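Local coordinates for protein thymidylate kinase (Ehrlichia chaffeensis, PDB 3LD9) that probably phosphorylates dTMP to dTDP at the expense of ATP, a step shared by the de novo and salvage routes to dTTP, at residues 93-97 with 98-102; 43-46 with 47-51; 118-122 with 123-127; 77-81 with 82-86; 188-191 with 192-195. One frame throughout, in Å; residues are numbered along the deposited sequence. Where two conformers were deposited one is given.

Contact 1: 93-97 with 98-102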
# COMPACT_ATOMS: atom_id res chain seq x y z
N ARG A 93 -8.33 -9.03 -5.88
CA ARG A 93 -6.99 -9.56 -6.19
C ARG A 93 -5.95 -9.00 -5.23
O ARG A 93 -5.19 -9.76 -4.63
CB ARG A 93 -6.59 -9.26 -7.64
CG ARG A 93 -5.22 -9.80 -8.06
CD ARG A 93 -5.11 -11.30 -7.86
NE ARG A 93 -3.76 -11.75 -8.14
CZ ARG A 93 -3.32 -12.99 -7.91
NH1 ARG A 93 -4.11 -13.90 -7.39
NH2 ARG A 93 -2.09 -13.33 -8.21
N GLU A 94 -5.93 -7.69 -5.08
CA GLU A 94 -5.01 -7.06 -4.13
C GLU A 94 -5.15 -7.61 -2.71
O GLU A 94 -4.16 -7.94 -2.03
CB GLU A 94 -5.24 -5.54 -4.09
CG GLU A 94 -4.45 -4.70 -5.09
CD GLU A 94 -2.94 -4.90 -5.03
OE1 GLU A 94 -2.41 -5.67 -5.86
OE2 GLU A 94 -2.29 -4.28 -4.14
N HIS A 95 -6.39 -7.69 -2.26
CA HIS A 95 -6.72 -8.13 -0.92
C HIS A 95 -6.34 -9.59 -0.72
O HIS A 95 -5.79 -9.97 0.32
CB HIS A 95 -8.20 -7.95 -0.72
CG HIS A 95 -8.68 -8.20 0.68
ND1 HIS A 95 -9.95 -8.64 0.94
CD2 HIS A 95 -8.09 -8.02 1.88
CE1 HIS A 95 -10.12 -8.72 2.25
NE2 HIS A 95 -9.00 -8.35 2.84
N PHE A 96 -6.63 -10.41 -1.71
CA PHE A 96 -6.31 -11.81 -1.60
C PHE A 96 -4.80 -12.03 -1.51
O PHE A 96 -4.35 -12.81 -0.66
CB PHE A 96 -6.85 -12.60 -2.77
CG PHE A 96 -6.61 -14.06 -2.63
CD1 PHE A 96 -7.34 -14.80 -1.73
CD2 PHE A 96 -5.65 -14.69 -3.38
CE1 PHE A 96 -7.12 -16.15 -1.56
CE2 PHE A 96 -5.40 -16.04 -3.22
CZ PHE A 96 -6.16 -16.78 -2.31
N VAL A 97 -4.05 -11.38 -2.38
CA VAL A 97 -2.61 -11.60 -2.44
C VAL A 97 -1.88 -10.98 -1.22
O VAL A 97 -0.96 -11.58 -0.69
CB VAL A 97 -2.00 -11.08 -3.78
CG1 VAL A 97 -0.46 -11.20 -3.74
CG2 VAL A 97 -2.52 -11.91 -4.96
N LYS A 98 -2.32 -9.81 -0.77
CA LYS A 98 -1.62 -9.13 0.31
C LYS A 98 -2.04 -9.59 1.70
O LYS A 98 -1.19 -9.71 2.56
CB LYS A 98 -1.70 -7.60 0.12
CG LYS A 98 -0.84 -7.19 -1.14
CD LYS A 98 -0.88 -5.71 -1.50
CE LYS A 98 0.20 -5.32 -2.55
NZ LYS A 98 -0.13 -5.69 -3.96
N ILE A 99 -3.32 -9.91 1.90
CA ILE A 99 -3.84 -10.14 3.24
C ILE A 99 -4.34 -11.55 3.39
O ILE A 99 -3.86 -12.29 4.24
CB ILE A 99 -5.00 -9.18 3.58
CG1 ILE A 99 -4.57 -7.72 3.39
CG2 ILE A 99 -5.51 -9.45 4.98
CD1 ILE A 99 -3.35 -7.28 4.24
N ILE A 100 -5.30 -11.97 2.58
CA ILE A 100 -5.95 -13.24 2.87
C ILE A 100 -5.01 -14.46 2.71
O ILE A 100 -4.92 -15.31 3.61
CB ILE A 100 -7.21 -13.45 2.03
CG1 ILE A 100 -8.24 -12.35 2.34
CG2 ILE A 100 -7.78 -14.82 2.28
CD1 ILE A 100 -9.41 -12.20 1.31
N LYS A 101 -4.35 -14.57 1.56
CA LYS A 101 -3.52 -15.76 1.30
C LYS A 101 -2.31 -15.85 2.25
O LYS A 101 -2.01 -16.93 2.74
CB LYS A 101 -3.10 -15.78 -0.17
CG LYS A 101 -2.16 -16.89 -0.60
CD LYS A 101 -2.87 -18.16 -0.87
CE LYS A 101 -1.93 -19.22 -1.44
NZ LYS A 101 -1.99 -19.34 -2.92
N PRO A 102 -1.60 -14.74 2.49
CA PRO A 102 -0.51 -14.92 3.44
C PRO A 102 -0.95 -15.26 4.87
O PRO A 102 -0.21 -15.93 5.59
CB PRO A 102 0.25 -13.57 3.39
CG PRO A 102 -0.17 -12.91 2.12
CD PRO A 102 -1.51 -13.48 1.74
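Two aromatic rings just before a pi-type turn of helix 81-105 each carry an aliphatic carbon of the next turn on one face. Ile100 CD1 sits 3.8 Å from the centroid of the His95 ring, a CH-pi contact displaced toward the ND1-CE1 rim, while Ile99 CB approaches its CD2 at a slant. Lys101 CB lies over a face of Phe96, 4.0 Å from the ring centroid, with Ile100 CB set obliquely beside CD1. Both rings reach the following turn because their CG is anti to the backbone N (chi1 -173° and -176°). In the widened turn His95 O accepts from Ile99 N at 2.9 Å and from Ile100 N at 3.1 Å, and Lys101 N returns to Phe96 O instead of Val97 O. Pro102 has no N-H to give, and the helix kinks there. His95 is held at both nitrogens, by Thr57 and Glu59, and Lys101 NZ pairs with Asp143. Glu94 and Lys98 run side by side toward the second subunit, in which Ser83 OG and the Asp80 backbone N bond to Glu94 OE1, and Gly78 O to Lys98 NZ. The salt bridge from Lys98 NZ meets Glu94 OE2 at 2.6 Å, syn but 21° out of the carboxylate plane.

Contact 2: 43-46 with 47-51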
# COMPACT_ATOMS: atom_id res chain seq x y z
N GLU A 43 -14.14 -11.78 17.84
CA GLU A 43 -13.92 -11.73 19.27
C GLU A 43 -13.96 -13.15 19.84
O GLU A 43 -13.07 -13.56 20.58
CB GLU A 43 -14.97 -10.88 19.93
CG GLU A 43 -14.86 -9.42 19.59
CD GLU A 43 -16.08 -8.62 20.05
OE1 GLU A 43 -16.35 -7.55 19.43
OE2 GLU A 43 -16.76 -9.06 21.00
N TYR A 44 -15.00 -13.88 19.49
CA TYR A 44 -15.18 -15.25 19.97
C TYR A 44 -13.95 -16.15 19.67
O TYR A 44 -13.44 -16.86 20.56
CB TYR A 44 -16.47 -15.86 19.39
CG TYR A 44 -16.69 -17.28 19.86
CD1 TYR A 44 -17.02 -17.55 21.18
CD2 TYR A 44 -16.52 -18.34 18.99
CE1 TYR A 44 -17.18 -18.84 21.61
CE2 TYR A 44 -16.66 -19.63 19.41
CZ TYR A 44 -17.01 -19.88 20.72
OH TYR A 44 -17.17 -21.18 21.13
N LEU A 45 -13.47 -16.12 18.43
CA LEU A 45 -12.33 -16.93 18.02
C LEU A 45 -10.99 -16.38 18.54
O LEU A 45 -10.06 -17.16 18.79
CB LEU A 45 -12.33 -17.12 16.50
CG LEU A 45 -13.52 -17.91 15.96
CD1 LEU A 45 -13.46 -18.05 14.42
CD2 LEU A 45 -13.64 -19.30 16.61
N SER A 46 -10.88 -15.07 18.72
CA SER A 46 -9.66 -14.47 19.31
C SER A 46 -9.39 -14.90 20.74
O SER A 46 -8.22 -15.16 21.12
CB SER A 46 -9.71 -12.94 19.28
OG SER A 46 -9.71 -12.52 17.94
N GLU A 47 -10.47 -14.99 21.50
CA GLU A 47 -10.39 -15.43 22.89
C GLU A 47 -9.87 -16.85 23.00
O GLU A 47 -9.11 -17.17 23.92
CB GLU A 47 -11.76 -15.35 23.56
CG GLU A 47 -12.17 -13.93 23.96
CD GLU A 47 -11.16 -13.26 24.90
OE1 GLU A 47 -10.75 -13.91 25.91
OE2 GLU A 47 -10.78 -12.10 24.60
N ILE A 48 -10.31 -17.70 22.08
CA ILE A 48 -9.92 -19.10 22.07
C ILE A 48 -8.52 -19.28 21.50
O ILE A 48 -7.70 -19.94 22.11
CB ILE A 48 -10.90 -19.93 21.23
CG1 ILE A 48 -12.33 -19.81 21.75
CG2 ILE A 48 -10.50 -21.42 21.26
CD1 ILE A 48 -13.31 -20.58 20.88
N TYR A 49 -8.24 -18.67 20.34
CA TYR A 49 -7.01 -18.96 19.60
C TYR A 49 -5.92 -17.88 19.71
O TYR A 49 -4.77 -18.11 19.28
CB TYR A 49 -7.35 -19.21 18.11
CG TYR A 49 -8.18 -20.46 17.90
CD1 TYR A 49 -7.60 -21.73 18.02
CD2 TYR A 49 -9.54 -20.38 17.63
CE1 TYR A 49 -8.36 -22.86 17.86
CE2 TYR A 49 -10.30 -21.49 17.45
CZ TYR A 49 -9.71 -22.73 17.56
OH TYR A 49 -10.50 -23.83 17.39
N GLY A 50 -6.26 -16.74 20.29
CA GLY A 50 -5.32 -15.63 20.42
C GLY A 50 -5.51 -14.60 19.32
O GLY A 50 -5.69 -14.95 18.15
N VAL A 51 -5.41 -13.33 19.70
CA VAL A 51 -5.66 -12.23 18.77
C VAL A 51 -4.75 -12.27 17.55
O VAL A 51 -5.16 -11.89 16.46
CB VAL A 51 -5.55 -10.82 19.46
CG1 VAL A 51 -6.66 -10.62 20.45
CG2 VAL A 51 -4.19 -10.61 20.15
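Ile48 leans back along helix 34-49 onto Tyr44, one turn earlier. Its CB stands 3.8 Å from Leu45 O, and CG1, anti to the carbonyl carbon (chi1 -58°), passes over Tyr44 O. From there CD1 reaches the face of the Tyr44 ring, 4.1 Å from the centroid and nearest to CE2 and CZ, a CH-pi contact between residues i and i+4. The other branch, CG2, lies over the centre of the neighbouring Tyr49 ring, so this one isoleucine touches two aromatic faces. Tyr49 in turn lies alongside Leu45, the two side chains pointing the same way, with Leu45 CD2 at 4.1 Å from Tyr49 CE2; Leu45 O lies near the plane of the Tyr49 ring, at its edge.

Glu47 N donates to Glu43 O and, in the last turn, Tyr49 N to Leu45 O at 2.8 Å. Gly50 then leaves the helix with positive phi (98°), at backbone angles that call for glycine, yet its N still reaches Ser46 O at 2.7 Å through a bent bond of 134°. Beyond the glycine the chain folds back enough for Val51 CG1 to pack against Ser46 CB, while Ser46 OG bonds to Ala42 O. This C-terminal end of the helix that follows the predicted ATP-binding loop is largely at the surface: Leu45 and Tyr49 rest on Ile109 of strand 109-113, and Tyr44 touches His213 and Ile217 of helix 208-220.

Contact 3: 118-122 with 123-127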
# COMPACT_ATOMS: atom_id res chain seq x y z
N SER A 118 -21.18 -11.89 -2.47
CA SER A 118 -21.78 -10.57 -2.66
C SER A 118 -21.75 -10.14 -4.13
O SER A 118 -22.69 -9.55 -4.63
CB SER A 118 -21.11 -9.51 -1.77
OG SER A 118 -21.60 -9.68 -0.41
N THR A 119 -20.64 -10.44 -4.80
CA THR A 119 -20.46 -10.01 -6.18
C THR A 119 -21.43 -10.67 -7.12
O THR A 119 -21.98 -10.02 -7.99
CB THR A 119 -19.02 -10.24 -6.67
OG1 THR A 119 -18.12 -9.77 -5.67
CG2 THR A 119 -18.78 -9.47 -7.94
N ILE A 120 -21.66 -11.97 -6.94
CA ILE A 120 -22.71 -12.67 -7.72
C ILE A 120 -24.10 -12.12 -7.43
O ILE A 120 -24.89 -11.85 -8.35
CB ILE A 120 -22.70 -14.21 -7.41
CG1 ILE A 120 -21.50 -14.88 -8.09
CG2 ILE A 120 -24.00 -14.84 -7.84
CD1 ILE A 120 -21.75 -15.14 -9.60
N ALA A 121 -24.41 -11.93 -6.15
CA ALA A 121 -25.73 -11.44 -5.78
C ALA A 121 -25.98 -10.01 -6.26
O ALA A 121 -27.02 -9.72 -6.82
CB ALA A 121 -25.95 -11.57 -4.24
N TYR A 122 -25.02 -9.11 -6.05
CA TYR A 122 -25.22 -7.72 -6.43
C TYR A 122 -24.95 -7.47 -7.91
O TYR A 122 -25.81 -6.93 -8.61
CB TYR A 122 -24.40 -6.79 -5.55
CG TYR A 122 -25.05 -6.55 -4.21
CD1 TYR A 122 -24.81 -7.39 -3.12
CD2 TYR A 122 -25.94 -5.51 -4.04
CE1 TYR A 122 -25.41 -7.16 -1.89
CE2 TYR A 122 -26.56 -5.28 -2.84
CZ TYR A 122 -26.29 -6.09 -1.76
OH TYR A 122 -26.97 -5.82 -0.58
N GLN A 123 -23.75 -7.83 -8.39
CA GLN A 123 -23.39 -7.50 -9.78
C GLN A 123 -24.13 -8.40 -10.78
O GLN A 123 -24.45 -7.97 -11.91
CB GLN A 123 -21.88 -7.60 -10.02
CG GLN A 123 -21.07 -6.34 -9.58
CD GLN A 123 -21.39 -5.92 -8.16
OE1 GLN A 123 -20.99 -6.60 -7.23
NE2 GLN A 123 -22.13 -4.83 -7.98
N GLY A 124 -24.38 -9.64 -10.38
CA GLY A 124 -25.00 -10.62 -11.27
C GLY A 124 -26.53 -10.58 -11.24
O GLY A 124 -27.17 -10.21 -12.21
N TYR A 125 -27.13 -10.95 -10.12
CA TYR A 125 -28.59 -10.94 -10.03
C TYR A 125 -29.12 -9.51 -10.01
O TYR A 125 -30.02 -9.18 -10.77
CB TYR A 125 -29.05 -11.70 -8.79
CG TYR A 125 -29.03 -13.20 -8.96
CD1 TYR A 125 -27.84 -13.91 -8.99
CD2 TYR A 125 -30.22 -13.91 -9.07
CE1 TYR A 125 -27.84 -15.31 -9.13
CE2 TYR A 125 -30.23 -15.31 -9.21
CZ TYR A 125 -29.03 -16.00 -9.25
OH TYR A 125 -29.04 -17.36 -9.38
N GLY A 126 -28.55 -8.67 -9.16
CA GLY A 126 -28.96 -7.27 -9.07
C GLY A 126 -28.85 -6.52 -10.39
O GLY A 126 -29.87 -6.09 -10.96
N GLN A 127 -27.63 -6.39 -10.89
CA GLN A 127 -27.34 -5.60 -12.08
C GLN A 127 -27.46 -6.36 -13.41
O GLN A 127 -27.37 -5.76 -14.45
CB GLN A 127 -25.95 -4.99 -12.00
CG GLN A 127 -25.63 -4.29 -10.69
CD GLN A 127 -25.83 -2.81 -10.77
OE1 GLN A 127 -26.83 -2.35 -11.32
NE2 GLN A 127 -24.85 -2.05 -10.26
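Helix 116-126, which borders the predicted ATP-binding loop, widens into pi-type turns as it approaches its end, and the contact between Ile120 and Tyr125 follows that wider spacing. Gln123 N still donates to Thr119 O at 2.8 Å, four residues back. Tyr125 N donates to Ile120 O at 3.0 Å; Gly126 N reaches Ala121 O and Gln127 N reaches Tyr122 O, each again five residues back. Gly124 N lies at the change of spacing and makes two weak bonds, to Thr119 O at 3.4 Å and to Ile120 O at 3.0 Å. Gly126 CA comes to 3.2 Å from Tyr122 O.

The Tyr125 ring turns an edge to Ile120 O, which lies in its plane, and its CE1 touches Ile120 CG2 at 4.1 Å. Gln123, bent at chi2 (51°), folds its amide back across the preceding turn: OE1 comes to 3.7 Å from Thr119 CG2, while NE2 lies 3.9 Å from Tyr122 CB. Tyr122 sends its hydroxyl to Asp30 N in the predicted ATP-binding loop and packs on Ile29; Tyr125 OH bonds to Asp185. The helix packs against three others: Thr119 and Gln123 meet Leu85 of helix 81-105 and Ile134 of helix 131-141, while Ala121 and Tyr122 face Phe183 and Val179 of helix 173-189.

Contact 4: 77-81 with 82-86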
# COMPACT_ATOMS: atom_id res chain seq x y z
N GLN A 77 -20.78 9.03 -9.15
CA GLN A 77 -22.18 9.12 -9.56
C GLN A 77 -22.42 8.33 -10.87
O GLN A 77 -21.86 8.66 -11.88
CB GLN A 77 -22.62 10.60 -9.71
CG GLN A 77 -22.74 11.44 -8.37
CD GLN A 77 -23.99 11.12 -7.51
OE1 GLN A 77 -25.00 10.65 -8.01
NE2 GLN A 77 -23.90 11.40 -6.21
N GLY A 78 -23.23 7.27 -10.82
CA GLY A 78 -23.72 6.59 -12.03
C GLY A 78 -22.64 5.75 -12.70
O GLY A 78 -22.58 5.67 -13.92
N LEU A 79 -21.77 5.15 -11.89
CA LEU A 79 -20.73 4.24 -12.40
C LEU A 79 -21.33 3.06 -13.18
O LEU A 79 -22.24 2.40 -12.71
CB LEU A 79 -19.90 3.72 -11.22
CG LEU A 79 -18.67 2.86 -11.52
CD1 LEU A 79 -17.69 3.54 -12.44
CD2 LEU A 79 -18.03 2.51 -10.22
N ASP A 80 -20.79 2.79 -14.36
CA ASP A 80 -21.22 1.66 -15.20
C ASP A 80 -21.08 0.38 -14.38
O ASP A 80 -20.06 0.18 -13.71
CB ASP A 80 -20.37 1.59 -16.46
CG ASP A 80 -20.61 0.32 -17.26
OD1 ASP A 80 -21.56 0.29 -18.06
OD2 ASP A 80 -19.83 -0.64 -17.10
N SER A 81 -22.10 -0.48 -14.42
CA SER A 81 -22.09 -1.64 -13.53
C SER A 81 -20.93 -2.59 -13.87
O SER A 81 -20.35 -3.19 -12.96
CB SER A 81 -23.42 -2.36 -13.59
OG SER A 81 -23.76 -2.56 -14.95
N LEU A 82 -20.58 -2.73 -15.14
CA LEU A 82 -19.43 -3.58 -15.51
C LEU A 82 -18.09 -2.99 -14.99
O LEU A 82 -17.24 -3.70 -14.49
CB LEU A 82 -19.42 -3.86 -17.01
CG LEU A 82 -18.33 -4.76 -17.62
CD1 LEU A 82 -18.37 -6.21 -17.04
CD2 LEU A 82 -18.50 -4.81 -19.13
N SER A 83 -17.93 -1.68 -15.09
CA SER A 83 -16.77 -1.03 -14.51
C SER A 83 -16.70 -1.32 -13.02
O SER A 83 -15.63 -1.69 -12.49
CB SER A 83 -16.83 0.49 -14.77
OG SER A 83 -15.69 1.15 -14.26
N GLU A 84 -17.84 -1.20 -12.33
CA GLU A 84 -17.85 -1.36 -10.88
C GLU A 84 -17.46 -2.78 -10.51
O GLU A 84 -16.66 -2.99 -9.59
CB GLU A 84 -19.22 -0.99 -10.30
CG GLU A 84 -19.34 -1.17 -8.76
CD GLU A 84 -20.75 -0.91 -8.24
OE1 GLU A 84 -21.69 -0.99 -9.02
OE2 GLU A 84 -20.93 -0.66 -7.05
N LEU A 85 -17.99 -3.75 -11.22
CA LEU A 85 -17.58 -5.14 -11.02
C LEU A 85 -16.05 -5.28 -11.15
O LEU A 85 -15.41 -5.89 -10.31
CB LEU A 85 -18.28 -6.03 -12.04
CG LEU A 85 -17.71 -7.43 -12.25
CD1 LEU A 85 -17.84 -8.24 -10.98
CD2 LEU A 85 -18.47 -8.10 -13.38
N LEU A 86 -15.48 -4.71 -12.20
CA LEU A 86 -14.06 -4.90 -12.43
C LEU A 86 -13.24 -4.19 -11.36
O LEU A 86 -12.18 -4.70 -10.96
CB LEU A 86 -13.68 -4.45 -13.85
CG LEU A 86 -14.25 -5.42 -14.91
CD1 LEU A 86 -14.46 -4.72 -16.24
CD2 LEU A 86 -13.42 -6.71 -15.09
O HOH W 1 -23.18 0.81 -10.41
O HOH W 2 -22.64 -2.27 -17.57
O HOH W 3 -22.41 -3.29 -10.51
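With CG anti to the backbone N (chi1 170°) and the carboxylate turned to chi2 84°, Asp80 swings OD2 over the first turn of the helix that it precedes. There OD2 accepts from Ser83 N at 3.0 Å, using its anti lone pair, and comes within 3.2 Å of Leu82 CB. Leu79 also has its CG anti to the backbone N (chi1 -174°), and its two methyls part over the same turn: CD1 meets Ser83 OG at 3.6 Å, CD2 meets Glu84 CB at 3.7 Å. Asp80 is thus the N-cap of helix 81-105, its negative charge probably favourable beside the helix's N-terminal end. Behind the cap, Glu84 N donates to Asp80 O, and Leu85 N to Ser81 O.

Waters extend the cap. One donates to Asp80 OD1 and accepts from Leu82 N, bridging the carboxylate to the first turn. Two others both donate to Glu84 OE1, at 2.7 and 2.8 Å; Glu84, extended beyond CG, is linked through the first to Leu79 O of the incoming loop and through the second to Ser81 O in the first turn. The second subunit meets this end of the helix: Asp80 OD2 forms a salt bridge with Arg93 NE of that chain, and Ser83 OG bonds to Ala90 O there. Within its own chain Leu85 packs against Ile134 and Leu137 of helix 131-141.

Contact 5: 188-191 with 192-195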
# COMPACT_ATOMS: atom_id res chain seq x y z
N LYS A 188 -27.99 -22.84 -2.40
CA LYS A 188 -28.41 -24.09 -3.05
C LYS A 188 -27.30 -24.68 -3.93
O LYS A 188 -27.12 -25.89 -3.93
CB LYS A 188 -29.68 -23.89 -3.89
N LYS A 189 -26.57 -23.84 -4.66
CA LYS A 189 -25.47 -24.34 -5.51
C LYS A 189 -24.20 -24.70 -4.73
O LYS A 189 -23.34 -25.39 -5.26
CB LYS A 189 -25.13 -23.36 -6.65
N ASN A 190 -24.08 -24.24 -3.48
CA ASN A 190 -22.86 -24.48 -2.68
C ASN A 190 -23.17 -24.97 -1.24
O ASN A 190 -22.77 -24.37 -0.27
CB ASN A 190 -21.98 -23.22 -2.65
CG ASN A 190 -21.64 -22.71 -4.05
OD1 ASN A 190 -20.55 -22.95 -4.55
ND2 ASN A 190 -22.58 -22.00 -4.68
N PRO A 191 -23.87 -26.10 -1.12
CA PRO A 191 -24.31 -26.56 0.20
C PRO A 191 -23.18 -26.96 1.17
O PRO A 191 -23.36 -26.88 2.39
CB PRO A 191 -25.14 -27.78 -0.15
CG PRO A 191 -24.52 -28.29 -1.39
CD PRO A 191 -24.16 -27.10 -2.16
N HIS A 192 -22.04 -27.40 0.63
CA HIS A 192 -20.87 -27.73 1.44
C HIS A 192 -20.35 -26.50 2.17
O HIS A 192 -20.10 -26.52 3.37
CB HIS A 192 -19.77 -28.27 0.53
CG HIS A 192 -19.45 -27.38 -0.63
ND1 HIS A 192 -20.33 -27.17 -1.67
CD2 HIS A 192 -18.35 -26.64 -0.91
CE1 HIS A 192 -19.79 -26.34 -2.54
NE2 HIS A 192 -18.59 -25.99 -2.09
N ARG A 193 -20.27 -25.40 1.44
CA ARG A 193 -19.56 -24.22 1.87
C ARG A 193 -20.47 -23.27 2.65
O ARG A 193 -20.06 -22.74 3.67
CB ARG A 193 -18.98 -23.52 0.65
CG ARG A 193 -18.36 -22.18 0.94
CD ARG A 193 -17.50 -21.70 -0.19
NE ARG A 193 -18.25 -21.29 -1.38
CZ ARG A 193 -18.88 -20.12 -1.51
NH1 ARG A 193 -18.90 -19.23 -0.52
NH2 ARG A 193 -19.49 -19.85 -2.65
N CYS A 194 -21.70 -23.07 2.16
CA CYS A 194 -22.55 -21.98 2.61
C CYS A 194 -23.55 -22.47 3.61
O CYS A 194 -23.98 -23.61 3.55
CB CYS A 194 -23.30 -21.37 1.43
SG CYS A 194 -22.26 -20.60 0.18
N HIS A 195 -23.91 -21.60 4.54
CA HIS A 195 -24.90 -21.91 5.55
C HIS A 195 -25.79 -20.70 5.70
O HIS A 195 -25.32 -19.62 6.08
CB HIS A 195 -24.22 -22.20 6.88
CG HIS A 195 -23.30 -23.37 6.82
ND1 HIS A 195 -23.70 -24.65 7.14
CD2 HIS A 195 -22.00 -23.46 6.45
CE1 HIS A 195 -22.68 -25.48 6.98
NE2 HIS A 195 -21.63 -24.78 6.57
O HOH W 4 -18.37 -20.79 -5.50
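Asn190 O receives two backbone N-H groups as the chain turns out of helix 173-189. Cys194 N makes the stronger bond, 3.0 Å long with an N-H...O angle of 161°; Arg193 N adds a weak, bent one at 3.2 Å. Residues 190-194 therefore close into a compact turn, with Pro191 and His192 lying between the bonded residues.

The side chain of Asn190 is met by other residues of the turn. Its CB touches Cys194 SG at 3.9 Å, while its amide lies alongside the Arg193 guanidinium, the two planes 59° apart. No direct bond joins these polar groups, since OD1 and Arg193 NH2 are 3.8 Å from each other; a water bridges them instead, donating to OD1 and accepting from NH2. The amide nitrogen, ND2, bonds back to Ile186 O in the helix. In one of its two conformers His192, with CG between its backbone N and carbonyl carbon (chi1 52°), brings its ring back over the start of the turn, beside Asn190 CB and Pro191 N.

Arg193 bends at chi3, and Cys194 SG lies 3.6 Å above one face of its guanidinium, toward the rim. Its NH1 forms a salt bridge with Asp117 and also bonds to Thr149 OG1. Cys194 then packs on Ile186 and on Thr149 and Ile151 of strand 148-153. This is a tight helix-to-strand connection in a parallel alpha/beta fold, delivering the chain into strand 194-198, an outermost strand of the chain's five-stranded parallel sheet.

Overall arrangement
Along the chain the order is contact 2, 4, 1, 3, 5, all within one alpha/beta kinase fold around a five-stranded parallel sheet. Contacts 4 and 1 share helix 81-105, their centres about 23 Å apart, and both meet the second subunit: the capped start of one helix lies against the middle of its counterpart. Contact 3, with its centre about 12 Å from that of contact 4, touches it directly through Thr119 CG2 and Leu85 CD1, 3.4 Å apart, thereby joining the subunit-facing helix to the one beside the predicted ATP-binding loop. Contact 2 lies across the chain's centre from contacts 3 and 4, whereas contact 5 leads into an outermost strand.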